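Local coordinates for metal cation efflux system protein CzcD (Cupriavidus metallidurans, PDB 6VD9) that transports zinc and mediates low-level metal resistance, probably by exporting cations across the inner membrane, may repress the Czc system, and is represented here by its C-terminal domain, at residues K57-A61 with D62-I66; Q11-T15 with P16-S20. All blocks are in the same frame, centred on the assembly; numbering follows the deposited sequence.

Contact 1. Residues K57-A61 with D62-I66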
loop_
_atom_site.group_PDB
_atom_site.type_symbol
_atom_site.label_atom_id
_atom_site.label_comp_id
_atom_site.label_asym_id
_atom_site.label_seq_id
_atom_site.Cartn_x
_atom_site.Cartn_y
_atom_site.Cartn_z
ATOM N N LYS A 57 -2.048 3.598 -10.253
ATOM C CA LYS A 57 -0.703 4.227 -10.415
ATOM C C LYS A 57 -0.755 5.165 -11.635
ATOM O O LYS A 57 -0.308 6.313 -11.509
ATOM C CB LYS A 57 0.402 3.181 -10.563
ATOM C CG LYS A 57 0.786 2.426 -9.280
ATOM C CD LYS A 57 1.676 1.240 -9.592
ATOM C CE LYS A 57 2.308 0.567 -8.394
ATOM N NZ LYS A 57 3.181 -0.574 -8.804
ATOM N N GLN A 58 -1.262 4.691 -12.767
ATOM C CA GLN A 58 -1.290 5.434 -14.062
ATOM C C GLN A 58 -2.130 6.709 -13.894
ATOM O O GLN A 58 -1.643 7.808 -14.215
ATOM C CB GLN A 58 -1.796 4.501 -15.168
ATOM C CG GLN A 58 -2.017 5.154 -16.533
ATOM C CD GLN A 58 -2.744 4.234 -17.500
ATOM O OE1 GLN A 58 -3.741 3.572 -17.175
ATOM N NE2 GLN A 58 -2.259 4.198 -18.731
ATOM N N MET A 59 -3.299 6.593 -13.262
ATOM C CA MET A 59 -4.247 7.720 -13.106
ATOM C C MET A 59 -3.638 8.752 -12.154
ATOM O O MET A 59 -3.790 9.973 -12.388
ATOM C CB MET A 59 -5.609 7.206 -12.617
ATOM C CG MET A 59 -6.553 8.304 -12.208
ATOM S SD MET A 59 -6.315 8.840 -10.522
ATOM C CE MET A 59 -6.855 7.390 -9.605
ATOM N N LEU A 60 -2.969 8.322 -11.077
ATOM C CA LEU A 60 -2.475 9.272 -10.049
ATOM C C LEU A 60 -1.310 10.087 -10.628
ATOM O O LEU A 60 -1.213 11.289 -10.332
ATOM C CB LEU A 60 -2.076 8.491 -8.801
ATOM C CG LEU A 60 -3.263 7.912 -8.032
ATOM C CD1 LEU A 60 -2.771 6.921 -6.992
ATOM C CD2 LEU A 60 -4.082 9.036 -7.401
ATOM N N ALA A 61 -0.520 9.448 -11.470
ATOM C CA ALA A 61 0.625 10.098 -12.153
ATOM C C ALA A 61 0.072 11.089 -13.183
ATOM O O ALA A 61 0.433 12.267 -13.101
ATOM C CB ALA A 61 1.521 9.077 -12.757
ATOM N N ASP A 62 -0.856 10.643 -14.026
ATOM C CA ASP A 62 -1.326 11.415 -15.210
ATOM C C ASP A 62 -2.199 12.592 -14.786
ATOM O O ASP A 62 -2.038 13.703 -15.348
ATOM C CB ASP A 62 -2.117 10.538 -16.172
ATOM C CG ASP A 62 -1.257 9.500 -16.855
ATOM O OD1 ASP A 62 -0.066 9.795 -17.075
ATOM O OD2 ASP A 62 -1.773 8.396 -17.125
ATOM N N LYS A 63 -3.129 12.359 -13.863
ATOM C CA LYS A 63 -4.170 13.346 -13.525
ATOM C C LYS A 63 -3.687 14.270 -12.409
ATOM O O LYS A 63 -4.173 15.410 -12.376
ATOM C CB LYS A 63 -5.474 12.602 -13.236
ATOM C CG LYS A 63 -5.911 11.673 -14.369
ATOM C CD LYS A 63 -7.389 11.369 -14.395
ATOM C CE LYS A 63 -7.873 10.955 -15.767
ATOM N NZ LYS A 63 -9.196 10.304 -15.708
ATOM N N PHE A 64 -2.807 13.822 -11.496
ATOM C CA PHE A 64 -2.474 14.585 -10.267
ATOM C C PHE A 64 -0.967 14.774 -10.099
ATOM O O PHE A 64 -0.610 15.429 -9.131
ATOM C CB PHE A 64 -3.107 13.926 -9.029
ATOM C CG PHE A 64 -4.588 13.748 -9.185
ATOM C CD1 PHE A 64 -5.422 14.862 -9.149
ATOM C CD2 PHE A 64 -5.148 12.506 -9.437
ATOM C CE1 PHE A 64 -6.782 14.719 -9.342
ATOM C CE2 PHE A 64 -6.516 12.371 -9.629
ATOM C CZ PHE A 64 -7.331 13.480 -9.578
ATOM N N ASP A 65 -0.117 14.177 -10.954
ATOM C CA ASP A 65 1.354 14.284 -10.829
ATOM C C ASP A 65 1.794 13.698 -9.491
ATOM O O ASP A 65 2.783 14.222 -8.877
ATOM C CB ASP A 65 1.816 15.726 -11.087
ATOM C CG ASP A 65 1.421 16.220 -12.477
ATOM O OD1 ASP A 65 1.824 15.581 -13.491
ATOM O OD2 ASP A 65 0.680 17.229 -12.547
ATOM N N ILE A 66 1.127 12.621 -9.060
ATOM C CA ILE A 66 1.481 11.918 -7.791
ATOM C C ILE A 66 2.168 10.610 -8.165
ATOM O O ILE A 66 1.523 9.740 -8.795
ATOM C CB ILE A 66 0.247 11.697 -6.898
ATOM C CG1 ILE A 66 -0.445 13.021 -6.583
ATOM C CG2 ILE A 66 0.645 10.945 -5.633
ATOM C CD1 ILE A 66 -1.679 12.902 -5.698
HETATM O O HOH W 1 1.447 7.029 -9.517
#
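M59 brings its sulfur to the edge of the F64 ring. SD lies near the ring plane, 3.6 Å from F64 CE2, a Met-aromatic contact made edge-on. The thioether gets there by bending at chi2 and chi3 (-85° and -68°), after leaving the backbone with CG opposite N. K63 occupies a different part of the ring: its CB sits above one face, offset toward the rim. The K63 chain then runs out and crosses M59 at about a right angle, with K63 CD 3.9 Å from M59 CG. L60 meets F64 obliquely through CD2.

The backbone behind these side chains is the last turn of helix 53-64. D62 N donates to Q58 O (2.9 Å) and K63 N to M59 O (2.9 Å), both in the regular helical pattern. L60 O then takes two donors, F64 N at 3.2 Å and I66 N at 3.0 Å. Both donors lie well above the carbonyl plane, on opposite faces, and together grip the one oxygen. D65 N donates to A61 O at 2.9 Å. D65 has a positive phi, 61°, and there the chain turns out of the helix. A water donates to both K57 O and I66 O and bridges the turn.

L60 packs on L36 of strand 34-42 and on V69 and I71 of strand 68-74; I66 packs on A34 and L36. K57 NZ makes a salt bridge to E74 of the second subunit. The contact is a helix C-terminal end with a left-handed residue. It leads into the final strand of the ferredoxin-like domain of a cation diffusion facilitator.

Contact 2. Residues Q11-T15 with P16-S20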
loop_
_atom_site.group_PDB
_atom_site.type_symbol
_atom_site.label_atom_id
_atom_site.label_comp_id
_atom_site.label_asym_id
_atom_site.label_seq_id
_atom_site.Cartn_x
_atom_site.Cartn_y
_atom_site.Cartn_z
ATOM N N GLN A 11 -11.741 10.018 -8.749
ATOM C CA GLN A 11 -11.011 9.199 -9.737
ATOM C C GLN A 11 -10.710 7.815 -9.148
ATOM O O GLN A 11 -10.646 6.863 -9.948
ATOM C CB GLN A 11 -9.761 9.919 -10.237
ATOM C CG GLN A 11 -10.101 11.148 -11.062
ATOM C CD GLN A 11 -11.026 10.812 -12.205
ATOM O OE1 GLN A 11 -10.888 9.784 -12.865
ATOM N NE2 GLN A 11 -11.991 11.690 -12.428
ATOM N N ILE A 12 -10.454 7.720 -7.834
ATOM C CA ILE A 12 -10.211 6.419 -7.149
ATOM C C ILE A 12 -11.488 5.578 -7.296
ATOM O O ILE A 12 -11.398 4.464 -7.840
ATOM C CB ILE A 12 -9.791 6.609 -5.675
ATOM C CG1 ILE A 12 -8.379 7.191 -5.599
ATOM C CG2 ILE A 12 -9.892 5.311 -4.911
ATOM C CD1 ILE A 12 -7.894 7.459 -4.212
ATOM N N LEU A 13 -12.635 6.130 -6.893
ATOM C CA LEU A 13 -13.931 5.391 -6.946
ATOM C C LEU A 13 -14.366 5.120 -8.388
ATOM O O LEU A 13 -15.143 4.162 -8.602
ATOM C CB LEU A 13 -14.993 6.192 -6.177
ATOM C CG LEU A 13 -14.825 6.212 -4.654
ATOM C CD1 LEU A 13 -15.938 7.076 -3.997
ATOM C CD2 LEU A 13 -14.776 4.819 -4.034
ATOM N N ALA A 14 -13.883 5.894 -9.353
ATOM C CA ALA A 14 -14.214 5.716 -10.781
ATOM C C ALA A 14 -13.374 4.591 -11.382
ATOM O O ALA A 14 -13.702 4.138 -12.488
ATOM C CB ALA A 14 -14.005 6.996 -11.531
ATOM N N THR A 15 -12.350 4.111 -10.682
ATOM C CA THR A 15 -11.416 3.102 -11.240
ATOM C C THR A 15 -12.089 1.734 -11.227
ATOM O O THR A 15 -12.556 1.325 -10.175
ATOM C CB THR A 15 -10.091 3.093 -10.471
ATOM O OG1 THR A 15 -9.516 4.391 -10.612
ATOM C CG2 THR A 15 -9.157 2.015 -10.990
ATOM N N PRO A 16 -12.165 0.960 -12.347
ATOM C CA PRO A 16 -12.809 -0.355 -12.308
ATOM C C PRO A 16 -12.191 -1.251 -11.230
ATOM O O PRO A 16 -10.961 -1.253 -11.107
ATOM C CB PRO A 16 -12.541 -0.902 -13.727
ATOM C CG PRO A 16 -12.554 0.334 -14.542
ATOM C CD PRO A 16 -11.720 1.292 -13.712
ATOM N N GLY A 17 -13.029 -1.936 -10.461
ATOM C CA GLY A 17 -12.588 -2.922 -9.443
ATOM C C GLY A 17 -12.415 -2.305 -8.070
ATOM O O GLY A 17 -12.042 -3.049 -7.151
ATOM N N VAL A 18 -12.634 -0.983 -7.936
ATOM C CA VAL A 18 -12.635 -0.252 -6.631
ATOM C C VAL A 18 -14.065 -0.175 -6.104
ATOM O O VAL A 18 -14.895 0.456 -6.792
ATOM C CB VAL A 18 -12.078 1.172 -6.745
ATOM C CG1 VAL A 18 -12.265 1.910 -5.442
ATOM C CG2 VAL A 18 -10.616 1.196 -7.181
ATOM N N LYS A 19 -14.314 -0.793 -4.953
ATOM C CA LYS A 19 -15.615 -0.800 -4.251
ATOM C C LYS A 19 -15.687 0.443 -3.330
ATOM O O LYS A 19 -16.719 1.147 -3.315
ATOM C CB LYS A 19 -15.793 -2.194 -3.613
ATOM C CG LYS A 19 -17.057 -2.401 -2.790
ATOM C CD LYS A 19 -17.032 -3.636 -1.838
ATOM C CE LYS A 19 -18.341 -3.868 -1.118
ATOM N NZ LYS A 19 -18.307 -5.037 -0.190
ATOM N N SER A 20 -14.627 0.738 -2.558
ATOM C CA SER A 20 -14.610 1.864 -1.603
ATOM C C SER A 20 -13.155 2.151 -1.216
ATOM O O SER A 20 -12.287 1.346 -1.540
ATOM C CB SER A 20 -15.463 1.567 -0.399
ATOM O OG SER A 20 -14.927 0.497 0.373
HETATM O O HOH W 2 -16.430 2.469 -6.793
#
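V18 points its side chain back at the end of helix 5-13 and packs against I12, L13 and T15. Its chi1 of 173° puts CG1 opposite the backbone N, where it meets L13 CD2 at 4.1 Å and I12 CG2 at 4.2 Å. The other methyl, CG2, lies 3.8 Å from T15 CB and 3.4 Å from I12 O. One isopropyl group therefore covers both the I12 carbonyl and the T15 side chain. L13 and V18 cross at about a right angle. The extended L13 chain carries CD2 on to S20 CA, 3.8 Å away.

T15 is buried and held by its hydroxyl. With chi1 at -61°, OG1 sits opposite the carbonyl carbon and turns back toward the last turn of helix 5-13. It donates to Q11 O at 2.8 Å, with the donor tilted slightly from the carbonyl plane. T15 CG2 comes round beside P16, 3.7 Å from P16 O. The T15 side chain also touches L56 and M59 of helix 53-64.

The chain reverses between T15 and V18. V18 N donates to T15 O at 3.2 Å and closes the loop. P16 and G17 fill the two corners, and the positive phi of G17 (92°) suits glycine. A water donates to L13 O and V18 O and joins the two arms.

Beyond the turn, K19 and S20 both face V41, which makes a classic beta bulge near the start of strand 18-28. H22, a nickel ligand, lies further along this strand. T15 to V18 form a type II beta turn, which links the first helix to the first strand of the ferredoxin-like domain.

From the N terminus, helix 5-13 ends in contact 2, whose tight turn hands the chain to strand 18-28. Strand 34-42 and the short helix 48-51 follow. Helix 53-64 then ends in contact 1, which leads toward strand 68-74. The two contacts come in series: neither nests in nor crosses the other. Contact 2 closes the turn between helix 5-13 and strand 18-28, while contact 1 finishes helix 53-64. They meet through the two helices. M59 SD of contact 1 packs on Q11 CB of contact 2 at 3.6 Å, and F64 CZ lies 3.9 Å from Q11 CG. Together they join the helix pair to the strands of the sheet.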